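Local coordinates for RagB/SusD domain protein (Flavobacterium johnsoniae, PDB 5J90) that binds chitin as a SusD homologue and probably works as an outer membrane lipoprotein in chitin utilization, at residues R129-T133 / Q154-Y158; M161-D166 / L206-A211; D280-Y286 / S364-V370; F287-F293 / D314-A320. Numbering follows the deposited sequence.

The four contacts form two groups in one largely helical SusD-like chain. Interactions 1 and 2 share helix 154-177, and their centres are 12 Å apart. They touch where Tyr158 CE2 lies 3.7 Å from Leu210 O and Thr131 CG2 lies 4.2 Å from Met161 CE. Interactions 3 and 4 have centres 16 Å apart. Segment 287-293 follows 280-286 directly, and both segments of interaction 4 fall between those of interaction 3. Tyr286 O lies 2.8 Å from Gly319 N, a probable hydrogen bond. Between the groups, the centres of interactions 1 and 3 are 32 Å apart, and those of interactions 2 and 4 are 38 Å apart. None of the four contains a bound ligand.

Interaction 1: residues R129-T133 / Q154-Y158; sequences RMTDT and QEEVY
Thr131 lays its CG2 methyl against the ring of Tyr158 and the side chain of Val157. Its CG2 is 3.9 Å from Tyr158 CE1 and 4.1 Å from Val157 CG1. Both segments are helical throughout. Residues 129-133 lie near the end of helix 113-134, and residues 154-158 form the first turn of helix 154-177. The two short axes are nearly antiparallel, at 161°, and 10.7 Å apart at closest approach. The register is set by Thr131 and Gln154, whose CA atoms are 6.5 Å apart.

Thr131 has chi1 t. Its OG1 accepts a hydrogen bond from Gln154 NE2 at 3.2 Å and is also bonded to the backbone of Gly135. Gln154 has chi1 and chi2 both t, which carries its amide across to the facing helix. The other end of that amide, OE1, is bonded to the backbone N of Trp501. Asp132 starts sideways, but its carboxylate swings inward with chi1 m. Tyr158 OH donates to Asp132 OD1 at 2.6 Å, with the oxygen near the plane of the ring at its edge. Asp132 OD2 forms a salt bridge with Arg213, and OD1 also accepts from Trp501 NE1.

All five touching residues are buried, though only 218 Å² is covered. Such antiparallel packing of successive helices is consistent with the TPR-like helical scaffold of SusD proteins.

Interaction 2: residues M161-D166 / L206-A211; sequences MFAELD and LRLRLA
Arg207, Phe162 and Leu165 bury the most surface here, out of 423 Å² in all. Both segments are regular helix. Their axes are close to antiparallel, at 162°, and approach to 10.6 Å. Phe162 and Arg207 face each other, with CA atoms 6.7 Å apart.

Arg207 runs out with chi1 and chi2 t, then turns with chi3 m. Its NH1 donates to Phe162 O at 3.1 Å. That carbonyl also takes the helical bond from Asp166 N. Arg207 NH2 forms a salt bridge with Asp166 OD1 at 2.9 Å, at the more exposed margin of the contact. Glu225 and Lys228 extend this charge network.

The Phe162 ring, chi1 m, reaches over to Leu210. Its CE1 is 3.7 Å from Leu210 CB, and the backbone atom Ala211 N lies 3.8 Å from its CZ, near the ring plane. The CA-to-CB bond of Leu165 (rotamer mt) points toward helix 196-213. Its CD1 is 4.4 Å from both Leu206 CG and Leu210 CD1. Met161 CE adds a contact of 4.2 Å to Leu210 CD1.

The contact joins helices 154-177 and 196-213 in an antiparallel pair, consistent with a TPR-like hairpin. Helix 113-134 packs against Leu210 and Met161, while helix 219-231 meets Phe162 and Arg207.

Interaction 3: residues D280-Y286 / S364-V370; sequences DPRIASY and SFDQRGV
This is a partly buried contact between a capped turn and the C-terminal end of a helix. Residues 280-283 form a type I turn that leads into the short helix 283-286. Residues 364-370 end helix 353-368 and continue into loop. The nearest CA pairs are Pro281 with Val370 at 6.5 Å and Arg282 with Arg368 at 6.7 Å.

Asp280 OD1 caps the turn by accepting from Arg282 N at 2.9 Å. The Arg282 side chain folds back onto the same acid. Its NE lies 3.0 Å from Asp280 OD1 and its NH2 2.8 Å from Asp280 OD2, forming a two-pronged salt bridge. This leaves Arg282 NH1 to donate to Ser364 OG at 2.8 Å. Phe365 CE1 lies over one face of the Arg282 guanidinium, 3.6 Å from CZ. Phe365 CE2 also meets Pro281 CG at 3.5 Å. Val370 closes the apolar part, with its CB 4.1 Å from Pro281 CB.

Tyr286 CE1 lies over one face of the Arg368 guanidinium. Both polar ends bond to backbone carbonyls outside the two segments: Tyr286 OH to Ile426 O, Arg368 NH2 to Phe429 O and Ala427 O. A water joins Ser285 OG at 2.8 Å to Arg368 O at 3.2 Å.

Gly369 has phi 73°. Val370 N bonds back to Phe365 O and Gly369 N to Asp366 O, each at 3.1 Å, which is a Schellman motif.

Interaction 4: residues F287-F293 / D314-A320; sequences FDTSKQF and DFSGIGA
Two irregular loop segments run side by side here in antiparallel order, yet they share just one beta bridge, Phe287 with Ile318. Ser290 forms an ST motif, its OG accepting from Phe293 N at 3.0 Å. Nearest CA pairs are Phe287 with Gly319 at 3.8 Å, Ser290 with Ser316 at 4.2 Å and Gln292 with Asp314 at 5.2 Å. The first approach is so close that a CB on Gly319 would clash with Phe287 N.

Asp288 N donates to Gly317 O at 3.0 Å. Hydroxyls supply two further links: Ser316 OG to Asp288 O at 2.8 Å and Ser290 OG to Asp314 O at 2.7 Å. Gln292 N also donates to Asp314 O, at 3.1 Å.

Phe293, chi1 m, sets its ring edge on the face of Phe315 in a T-shaped pair, centroids 5.4 Å apart. Phe287 is buried against Met271 and Met275 of helix 269-277. Beside the aromatic pair, one water bridges Gln292 OE1 and Asp314 N, 2.7 Å from each.

Interaction 1: residues R129-T133 / Q154-Y158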
# COMPACT_ATOMS: atom_id res chain seq x y z
N ARG A 129 -15.34 3.71 -11.23
CA ARG A 129 -15.24 2.28 -11.51
C ARG A 129 -13.95 1.97 -12.27
O ARG A 129 -13.26 0.99 -11.97
CB ARG A 129 -16.47 1.83 -12.32
CG ARG A 129 -17.76 1.82 -11.50
CD ARG A 129 -19.02 1.91 -12.38
NE ARG A 129 -19.02 0.98 -13.51
CZ ARG A 129 -19.40 -0.29 -13.46
NH1 ARG A 129 -19.83 -0.84 -12.33
NH2 ARG A 129 -19.36 -1.05 -14.55
N MET A 130 -13.62 2.82 -13.23
CA MET A 130 -12.40 2.65 -14.02
C MET A 130 -11.15 2.69 -13.15
O MET A 130 -10.31 1.78 -13.22
CB MET A 130 -12.33 3.73 -15.10
CG MET A 130 -11.25 3.47 -16.16
SD MET A 130 -11.66 2.14 -17.33
CE MET A 130 -13.02 2.90 -18.23
N THR A 131 -11.00 3.71 -12.31
CA THR A 131 -9.82 3.75 -11.46
C THR A 131 -9.83 2.66 -10.39
O THR A 131 -8.78 2.11 -10.05
CB THR A 131 -9.55 5.15 -10.85
OG1 THR A 131 -8.39 5.08 -10.02
CG2 THR A 131 -10.71 5.60 -9.98
N ASP A 132 -11.01 2.29 -9.91
CA ASP A 132 -11.08 1.20 -8.95
C ASP A 132 -10.65 -0.13 -9.55
O ASP A 132 -10.27 -1.05 -8.83
CB ASP A 132 -12.48 1.09 -8.36
CG ASP A 132 -12.79 2.22 -7.40
OD1 ASP A 132 -11.88 2.99 -7.02
OD2 ASP A 132 -13.97 2.31 -7.01
N THR A 133 -10.71 -0.24 -10.88
CA THR A 133 -10.31 -1.46 -11.58
C THR A 133 -8.81 -1.48 -11.92
O THR A 133 -8.15 -2.49 -11.71
CB THR A 133 -11.16 -1.64 -12.85
OG1 THR A 133 -12.54 -1.80 -12.46
CG2 THR A 133 -10.74 -2.85 -13.64
N GLN A 154 -3.88 7.25 -8.88
CA GLN A 154 -5.20 7.09 -8.30
C GLN A 154 -5.48 8.13 -7.21
O GLN A 154 -6.61 8.62 -7.09
CB GLN A 154 -5.39 5.69 -7.76
CG GLN A 154 -6.81 5.46 -7.23
CD GLN A 154 -7.00 4.04 -6.76
OE1 GLN A 154 -6.45 3.63 -5.74
NE2 GLN A 154 -7.77 3.25 -7.52
N GLU A 155 -4.46 8.47 -6.42
CA GLU A 155 -4.60 9.51 -5.41
C GLU A 155 -5.08 10.83 -6.01
O GLU A 155 -5.97 11.50 -5.48
CB GLU A 155 -3.27 9.68 -4.67
CG GLU A 155 -3.32 10.64 -3.46
CD GLU A 155 -2.87 12.06 -3.79
OE1 GLU A 155 -2.23 12.29 -4.84
OE2 GLU A 155 -3.16 12.97 -2.96
N GLU A 156 -4.47 11.21 -7.13
CA GLU A 156 -4.85 12.41 -7.87
C GLU A 156 -6.27 12.31 -8.43
O GLU A 156 -7.03 13.29 -8.38
CB GLU A 156 -3.87 12.67 -9.02
CG GLU A 156 -2.52 13.18 -8.55
CD GLU A 156 -1.42 12.99 -9.60
OE1 GLU A 156 -1.65 12.41 -10.69
OE2 GLU A 156 -0.29 13.45 -9.32
N VAL A 157 -6.62 11.15 -8.97
CA VAL A 157 -7.96 10.97 -9.53
C VAL A 157 -9.03 11.15 -8.45
O VAL A 157 -10.03 11.85 -8.66
CB VAL A 157 -8.12 9.62 -10.26
CG1 VAL A 157 -9.56 9.45 -10.75
CG2 VAL A 157 -7.14 9.53 -11.43
N TYR A 158 -8.83 10.54 -7.29
CA TYR A 158 -9.79 10.69 -6.19
C TYR A 158 -9.96 12.15 -5.77
O TYR A 158 -11.09 12.62 -5.59
CB TYR A 158 -9.44 9.76 -5.01
CG TYR A 158 -10.21 8.46 -5.08
CD1 TYR A 158 -9.88 7.47 -6.00
CD2 TYR A 158 -11.33 8.23 -4.26
CE1 TYR A 158 -10.61 6.29 -6.10
CE2 TYR A 158 -12.06 7.06 -4.35
CZ TYR A 158 -11.71 6.10 -5.27
OH TYR A 158 -12.47 4.95 -5.34

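Interaction 2: residues M161-D166 / L206-A211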
# COMPACT_ATOMS: atom_id res chain seq x y z
N MET A 161 -12.09 13.82 -8.42
CA MET A 161 -13.48 13.40 -8.37
C MET A 161 -14.23 14.09 -7.23
O MET A 161 -15.36 14.55 -7.42
CB MET A 161 -13.60 11.87 -8.27
CG MET A 161 -13.13 11.15 -9.54
SD MET A 161 -13.45 9.38 -9.55
CE MET A 161 -12.59 8.79 -8.08
N PHE A 162 -13.61 14.21 -6.06
CA PHE A 162 -14.26 14.93 -4.96
C PHE A 162 -14.51 16.39 -5.34
O PHE A 162 -15.55 16.95 -4.99
CB PHE A 162 -13.41 14.87 -3.69
CG PHE A 162 -13.38 13.52 -3.01
CD1 PHE A 162 -14.56 12.86 -2.66
CD2 PHE A 162 -12.17 12.93 -2.66
CE1 PHE A 162 -14.53 11.63 -2.00
CE2 PHE A 162 -12.13 11.70 -2.02
CZ PHE A 162 -13.32 11.04 -1.68
N ALA A 163 -13.56 17.00 -6.06
CA ALA A 163 -13.70 18.41 -6.47
C ALA A 163 -14.78 18.57 -7.54
O ALA A 163 -15.50 19.57 -7.55
CB ALA A 163 -12.36 18.97 -6.97
N GLU A 164 -14.87 17.60 -8.45
CA GLU A 164 -15.92 17.61 -9.46
C GLU A 164 -17.30 17.49 -8.81
O GLU A 164 -18.24 18.19 -9.19
CB GLU A 164 -15.68 16.50 -10.47
CG GLU A 164 -14.52 16.82 -11.40
CD GLU A 164 -14.05 15.65 -12.23
OE1 GLU A 164 -14.33 14.48 -11.86
OE2 GLU A 164 -13.39 15.89 -13.27
N LEU A 165 -17.43 16.61 -7.82
CA LEU A 165 -18.69 16.55 -7.09
C LEU A 165 -18.98 17.86 -6.35
O LEU A 165 -20.14 18.27 -6.29
CB LEU A 165 -18.70 15.35 -6.13
CG LEU A 165 -18.64 13.98 -6.82
CD1 LEU A 165 -18.66 12.88 -5.77
CD2 LEU A 165 -19.78 13.80 -7.81
N ASP A 166 -17.95 18.51 -5.80
CA ASP A 166 -18.14 19.83 -5.17
C ASP A 166 -18.74 20.82 -6.17
O ASP A 166 -19.70 21.52 -5.85
CB ASP A 166 -16.82 20.42 -4.66
CG ASP A 166 -16.26 19.69 -3.45
OD1 ASP A 166 -17.02 19.00 -2.74
OD2 ASP A 166 -15.03 19.84 -3.22
N LEU A 206 -22.69 9.29 -3.61
CA LEU A 206 -21.50 8.86 -4.34
C LEU A 206 -20.24 9.38 -3.63
O LEU A 206 -19.26 8.64 -3.49
CB LEU A 206 -21.58 9.36 -5.78
CG LEU A 206 -20.45 9.03 -6.75
CD1 LEU A 206 -20.13 7.54 -6.75
CD2 LEU A 206 -20.83 9.51 -8.16
N ARG A 207 -20.27 10.64 -3.17
CA ARG A 207 -19.16 11.15 -2.36
C ARG A 207 -18.92 10.28 -1.13
O ARG A 207 -17.78 9.97 -0.80
CB ARG A 207 -19.42 12.60 -1.91
CG ARG A 207 -18.23 13.16 -1.12
CD ARG A 207 -18.52 14.51 -0.43
NE ARG A 207 -19.11 15.48 -1.34
CZ ARG A 207 -18.45 16.14 -2.29
NH1 ARG A 207 -17.15 15.95 -2.48
NH2 ARG A 207 -19.12 16.99 -3.07
N LEU A 208 -19.99 9.88 -0.45
CA LEU A 208 -19.86 9.04 0.73
C LEU A 208 -19.23 7.68 0.39
O LEU A 208 -18.36 7.20 1.13
CB LEU A 208 -21.22 8.87 1.42
CG LEU A 208 -21.26 8.03 2.70
CD1 LEU A 208 -20.35 8.61 3.78
CD2 LEU A 208 -22.70 7.91 3.21
N ARG A 209 -19.64 7.08 -0.73
CA ARG A 209 -19.01 5.85 -1.19
C ARG A 209 -17.51 6.04 -1.41
O ARG A 209 -16.70 5.23 -0.95
CB ARG A 209 -19.67 5.37 -2.49
CG ARG A 209 -18.93 4.21 -3.14
CD ARG A 209 -19.43 3.90 -4.55
NE ARG A 209 -20.70 3.17 -4.53
CZ ARG A 209 -21.33 2.77 -5.63
NH1 ARG A 209 -20.81 3.04 -6.82
NH2 ARG A 209 -22.48 2.12 -5.54
N LEU A 210 -17.14 7.10 -2.12
CA LEU A 210 -15.73 7.33 -2.43
C LEU A 210 -14.92 7.65 -1.17
O LEU A 210 -13.75 7.25 -1.05
CB LEU A 210 -15.58 8.44 -3.48
CG LEU A 210 -16.21 8.14 -4.84
CD1 LEU A 210 -16.03 9.33 -5.77
CD2 LEU A 210 -15.66 6.87 -5.45
N ALA A 211 -15.55 8.35 -0.23
CA ALA A 211 -14.91 8.65 1.04
C ALA A 211 -14.60 7.38 1.83
O ALA A 211 -13.48 7.20 2.32
CB ALA A 211 -15.79 9.59 1.85

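Interaction 3: residues D280-Y286 / S364-V370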
# COMPACT_ATOMS: atom_id res chain seq x y z
N ASP A 280 -32.66 -16.30 3.52
CA ASP A 280 -32.96 -14.94 3.13
C ASP A 280 -34.05 -14.93 2.06
O ASP A 280 -33.87 -15.51 0.99
CB ASP A 280 -31.66 -14.33 2.59
CG ASP A 280 -31.72 -12.83 2.47
OD1 ASP A 280 -32.72 -12.30 1.96
OD2 ASP A 280 -30.75 -12.16 2.91
N PRO A 281 -35.18 -14.25 2.32
CA PRO A 281 -36.28 -14.26 1.35
C PRO A 281 -35.95 -13.53 0.05
O PRO A 281 -36.69 -13.69 -0.93
CB PRO A 281 -37.42 -13.55 2.09
CG PRO A 281 -36.74 -12.70 3.10
CD PRO A 281 -35.52 -13.47 3.53
N ARG A 282 -34.87 -12.75 0.02
CA ARG A 282 -34.47 -12.09 -1.22
C ARG A 282 -33.95 -13.08 -2.25
O ARG A 282 -33.83 -12.75 -3.43
CB ARG A 282 -33.43 -11.00 -0.94
CG ARG A 282 -34.02 -9.80 -0.20
CD ARG A 282 -32.93 -8.84 0.30
NE ARG A 282 -32.18 -9.42 1.41
CZ ARG A 282 -31.32 -8.74 2.16
NH1 ARG A 282 -31.10 -7.45 1.92
NH2 ARG A 282 -30.69 -9.35 3.16
N ILE A 283 -33.67 -14.31 -1.82
CA ILE A 283 -33.09 -15.31 -2.70
C ILE A 283 -34.00 -15.60 -3.90
O ILE A 283 -33.52 -15.90 -4.99
CB ILE A 283 -32.77 -16.61 -1.93
CG1 ILE A 283 -31.70 -17.44 -2.64
CG2 ILE A 283 -34.03 -17.43 -1.69
CD1 ILE A 283 -31.20 -18.60 -1.81
N ALA A 284 -35.31 -15.48 -3.69
CA ALA A 284 -36.28 -15.89 -4.69
C ALA A 284 -36.31 -14.96 -5.91
O ALA A 284 -36.56 -15.41 -7.02
CB ALA A 284 -37.67 -16.00 -4.08
N SER A 285 -36.06 -13.68 -5.70
CA SER A 285 -36.00 -12.77 -6.84
C SER A 285 -34.58 -12.63 -7.38
O SER A 285 -34.40 -12.29 -8.54
CB SER A 285 -36.59 -11.40 -6.50
OG SER A 285 -35.85 -10.74 -5.49
N TYR A 286 -33.58 -12.92 -6.55
CA TYR A 286 -32.19 -12.84 -6.99
C TYR A 286 -31.85 -13.97 -7.96
O TYR A 286 -31.09 -13.78 -8.91
CB TYR A 286 -31.21 -12.91 -5.81
CG TYR A 286 -31.05 -11.64 -5.00
CD1 TYR A 286 -31.95 -10.58 -5.12
CD2 TYR A 286 -30.00 -11.51 -4.11
CE1 TYR A 286 -31.79 -9.41 -4.38
CE2 TYR A 286 -29.84 -10.36 -3.35
CZ TYR A 286 -30.72 -9.32 -3.50
OH TYR A 286 -30.57 -8.17 -2.76
N SER A 364 -33.59 -2.55 1.97
CA SER A 364 -33.38 -3.57 0.95
C SER A 364 -34.57 -4.54 0.85
O SER A 364 -35.00 -4.86 -0.26
CB SER A 364 -32.07 -4.33 1.22
OG SER A 364 -31.87 -5.33 0.24
N PHE A 365 -35.08 -5.00 1.99
CA PHE A 365 -36.26 -5.87 1.98
C PHE A 365 -37.42 -5.17 1.28
O PHE A 365 -38.10 -5.78 0.45
CB PHE A 365 -36.66 -6.26 3.41
CG PHE A 365 -36.05 -7.55 3.91
CD1 PHE A 365 -34.66 -7.72 3.95
CD2 PHE A 365 -36.85 -8.57 4.39
CE1 PHE A 365 -34.11 -8.90 4.42
CE2 PHE A 365 -36.30 -9.75 4.86
CZ PHE A 365 -34.93 -9.92 4.89
N ASP A 366 -37.65 -3.90 1.61
CA ASP A 366 -38.71 -3.14 0.97
C ASP A 366 -38.47 -3.01 -0.53
O ASP A 366 -39.40 -3.15 -1.34
CB ASP A 366 -38.85 -1.75 1.60
CG ASP A 366 -39.40 -1.80 3.02
OD1 ASP A 366 -39.95 -2.85 3.42
OD2 ASP A 366 -39.28 -0.78 3.72
N GLN A 367 -37.22 -2.75 -0.91
CA GLN A 367 -36.87 -2.58 -2.31
C GLN A 367 -37.18 -3.84 -3.11
O GLN A 367 -37.63 -3.76 -4.27
CB GLN A 367 -35.40 -2.21 -2.45
CG GLN A 367 -35.05 -1.79 -3.86
CD GLN A 367 -33.63 -1.28 -3.99
OE1 GLN A 367 -32.71 -1.75 -3.31
NE2 GLN A 367 -33.44 -0.33 -4.89
N ARG A 368 -36.97 -5.00 -2.50
CA ARG A 368 -37.17 -6.27 -3.18
C ARG A 368 -38.59 -6.83 -2.99
O ARG A 368 -38.92 -7.87 -3.54
CB ARG A 368 -36.14 -7.30 -2.71
CG ARG A 368 -34.70 -6.81 -2.74
CD ARG A 368 -34.27 -6.35 -4.12
NE ARG A 368 -32.84 -6.06 -4.13
CZ ARG A 368 -32.11 -5.94 -5.23
NH1 ARG A 368 -32.66 -6.07 -6.43
NH2 ARG A 368 -30.81 -5.69 -5.12
N GLY A 369 -39.41 -6.13 -2.22
CA GLY A 369 -40.81 -6.52 -2.05
C GLY A 369 -41.02 -7.75 -1.18
O GLY A 369 -42.00 -8.49 -1.37
N VAL A 370 -40.12 -8.00 -0.23
CA VAL A 370 -40.25 -9.15 0.65
C VAL A 370 -40.55 -8.73 2.08
O VAL A 370 -40.15 -7.66 2.53
CB VAL A 370 -39.01 -10.07 0.61
CG1 VAL A 370 -38.87 -10.73 -0.75
CG2 VAL A 370 -37.75 -9.29 0.98
O HOH W 1 -36.87 -8.19 -6.03

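Interaction 4: residues F287-F293 / D314-A320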
# COMPACT_ATOMS: atom_id res chain seq x y z
N PHE A 287 -32.42 -15.16 -7.70
CA PHE A 287 -32.07 -16.37 -8.43
C PHE A 287 -33.30 -17.20 -8.78
O PHE A 287 -34.34 -17.05 -8.16
CB PHE A 287 -31.10 -17.21 -7.60
CG PHE A 287 -29.88 -16.46 -7.18
CD1 PHE A 287 -28.92 -16.12 -8.12
CD2 PHE A 287 -29.69 -16.06 -5.86
CE1 PHE A 287 -27.79 -15.40 -7.76
CE2 PHE A 287 -28.57 -15.34 -5.49
CZ PHE A 287 -27.61 -15.01 -6.44
N ASP A 288 -33.17 -18.04 -9.80
CA ASP A 288 -34.21 -19.00 -10.15
C ASP A 288 -33.85 -20.35 -9.56
O ASP A 288 -32.68 -20.69 -9.40
CB ASP A 288 -34.33 -19.15 -11.67
CG ASP A 288 -34.85 -17.90 -12.36
OD1 ASP A 288 -35.61 -17.13 -11.74
OD2 ASP A 288 -34.51 -17.70 -13.55
N THR A 289 -34.87 -21.15 -9.24
CA THR A 289 -34.59 -22.51 -8.81
C THR A 289 -33.93 -23.31 -9.94
O THR A 289 -34.17 -23.04 -11.12
CB THR A 289 -35.85 -23.24 -8.29
OG1 THR A 289 -36.87 -23.21 -9.30
CG2 THR A 289 -36.37 -22.57 -7.04
N SER A 290 -33.11 -24.27 -9.55
CA SER A 290 -32.28 -25.04 -10.47
C SER A 290 -33.09 -26.00 -11.35
O SER A 290 -34.06 -26.60 -10.88
CB SER A 290 -31.26 -25.84 -9.65
OG SER A 290 -30.55 -26.77 -10.45
N LYS A 291 -32.69 -26.14 -12.61
CA LYS A 291 -33.31 -27.12 -13.50
C LYS A 291 -32.87 -28.53 -13.11
O LYS A 291 -33.67 -29.47 -13.13
CB LYS A 291 -32.93 -26.84 -14.96
CG LYS A 291 -33.46 -27.85 -15.98
CD LYS A 291 -32.96 -27.49 -17.37
CE LYS A 291 -33.54 -28.40 -18.45
NZ LYS A 291 -35.01 -28.23 -18.57
N GLN A 292 -31.60 -28.67 -12.75
CA GLN A 292 -31.02 -29.97 -12.40
C GLN A 292 -31.52 -30.47 -11.05
O GLN A 292 -31.72 -31.67 -10.85
CB GLN A 292 -29.49 -29.88 -12.37
CG GLN A 292 -28.78 -31.20 -12.09
CD GLN A 292 -27.27 -31.07 -12.16
OE1 GLN A 292 -26.75 -30.09 -12.68
NE2 GLN A 292 -26.57 -32.05 -11.61
N PHE A 293 -31.72 -29.53 -10.13
CA PHE A 293 -32.16 -29.83 -8.78
C PHE A 293 -33.47 -29.09 -8.53
O PHE A 293 -33.48 -28.02 -7.92
CB PHE A 293 -31.10 -29.39 -7.77
CG PHE A 293 -29.74 -29.99 -8.02
CD1 PHE A 293 -29.47 -31.30 -7.64
CD2 PHE A 293 -28.74 -29.25 -8.62
CE1 PHE A 293 -28.23 -31.85 -7.87
CE2 PHE A 293 -27.49 -29.80 -8.85
CZ PHE A 293 -27.23 -31.10 -8.48
N ASP A 314 -26.98 -26.29 -15.49
CA ASP A 314 -28.34 -26.42 -15.00
C ASP A 314 -28.47 -26.16 -13.50
O ASP A 314 -29.51 -26.45 -12.90
CB ASP A 314 -28.95 -27.78 -15.40
CG ASP A 314 -29.28 -27.84 -16.88
OD1 ASP A 314 -29.56 -26.78 -17.48
OD2 ASP A 314 -29.28 -28.96 -17.44
N PHE A 315 -27.43 -25.59 -12.90
CA PHE A 315 -27.55 -25.01 -11.56
C PHE A 315 -28.43 -23.74 -11.64
O PHE A 315 -28.92 -23.39 -12.72
CB PHE A 315 -26.16 -24.68 -11.00
CG PHE A 315 -25.43 -25.87 -10.41
CD1 PHE A 315 -25.29 -27.05 -11.13
CD2 PHE A 315 -24.88 -25.80 -9.14
CE1 PHE A 315 -24.62 -28.13 -10.59
CE2 PHE A 315 -24.21 -26.88 -8.59
CZ PHE A 315 -24.07 -28.05 -9.33
N SER A 316 -28.64 -23.05 -10.53
CA SER A 316 -29.55 -21.91 -10.51
C SER A 316 -29.13 -20.75 -11.41
O SER A 316 -27.97 -20.33 -11.41
CB SER A 316 -29.76 -21.38 -9.09
OG SER A 316 -30.60 -22.23 -8.33
N GLY A 317 -30.08 -20.22 -12.18
CA GLY A 317 -29.83 -19.05 -13.00
C GLY A 317 -30.03 -17.76 -12.22
O GLY A 317 -30.53 -17.77 -11.10
N ILE A 318 -29.63 -16.65 -12.83
CA ILE A 318 -29.89 -15.34 -12.26
C ILE A 318 -31.38 -15.05 -12.45
O ILE A 318 -31.95 -15.35 -13.50
CB ILE A 318 -29.02 -14.24 -12.92
CG1 ILE A 318 -27.55 -14.68 -12.99
CG2 ILE A 318 -29.18 -12.92 -12.16
CD1 ILE A 318 -26.95 -15.11 -11.66
N GLY A 319 -32.00 -14.47 -11.43
CA GLY A 319 -33.45 -14.40 -11.37
C GLY A 319 -34.11 -13.13 -11.86
O GLY A 319 -33.54 -12.36 -12.65
N ALA A 320 -35.33 -12.91 -11.38
CA ALA A 320 -36.19 -11.84 -11.88
C ALA A 320 -35.59 -10.44 -11.77
O ALA A 320 -35.99 -9.55 -12.52
CB ALA A 320 -37.56 -11.89 -11.20
O HOH W 2 -36.28 -15.25 -9.77
O HOH W 3 -32.45 -21.79 -13.00
O HOH W 4 -31.25 -23.95 -14.12
O HOH W 5 -25.81 -28.66 -14.80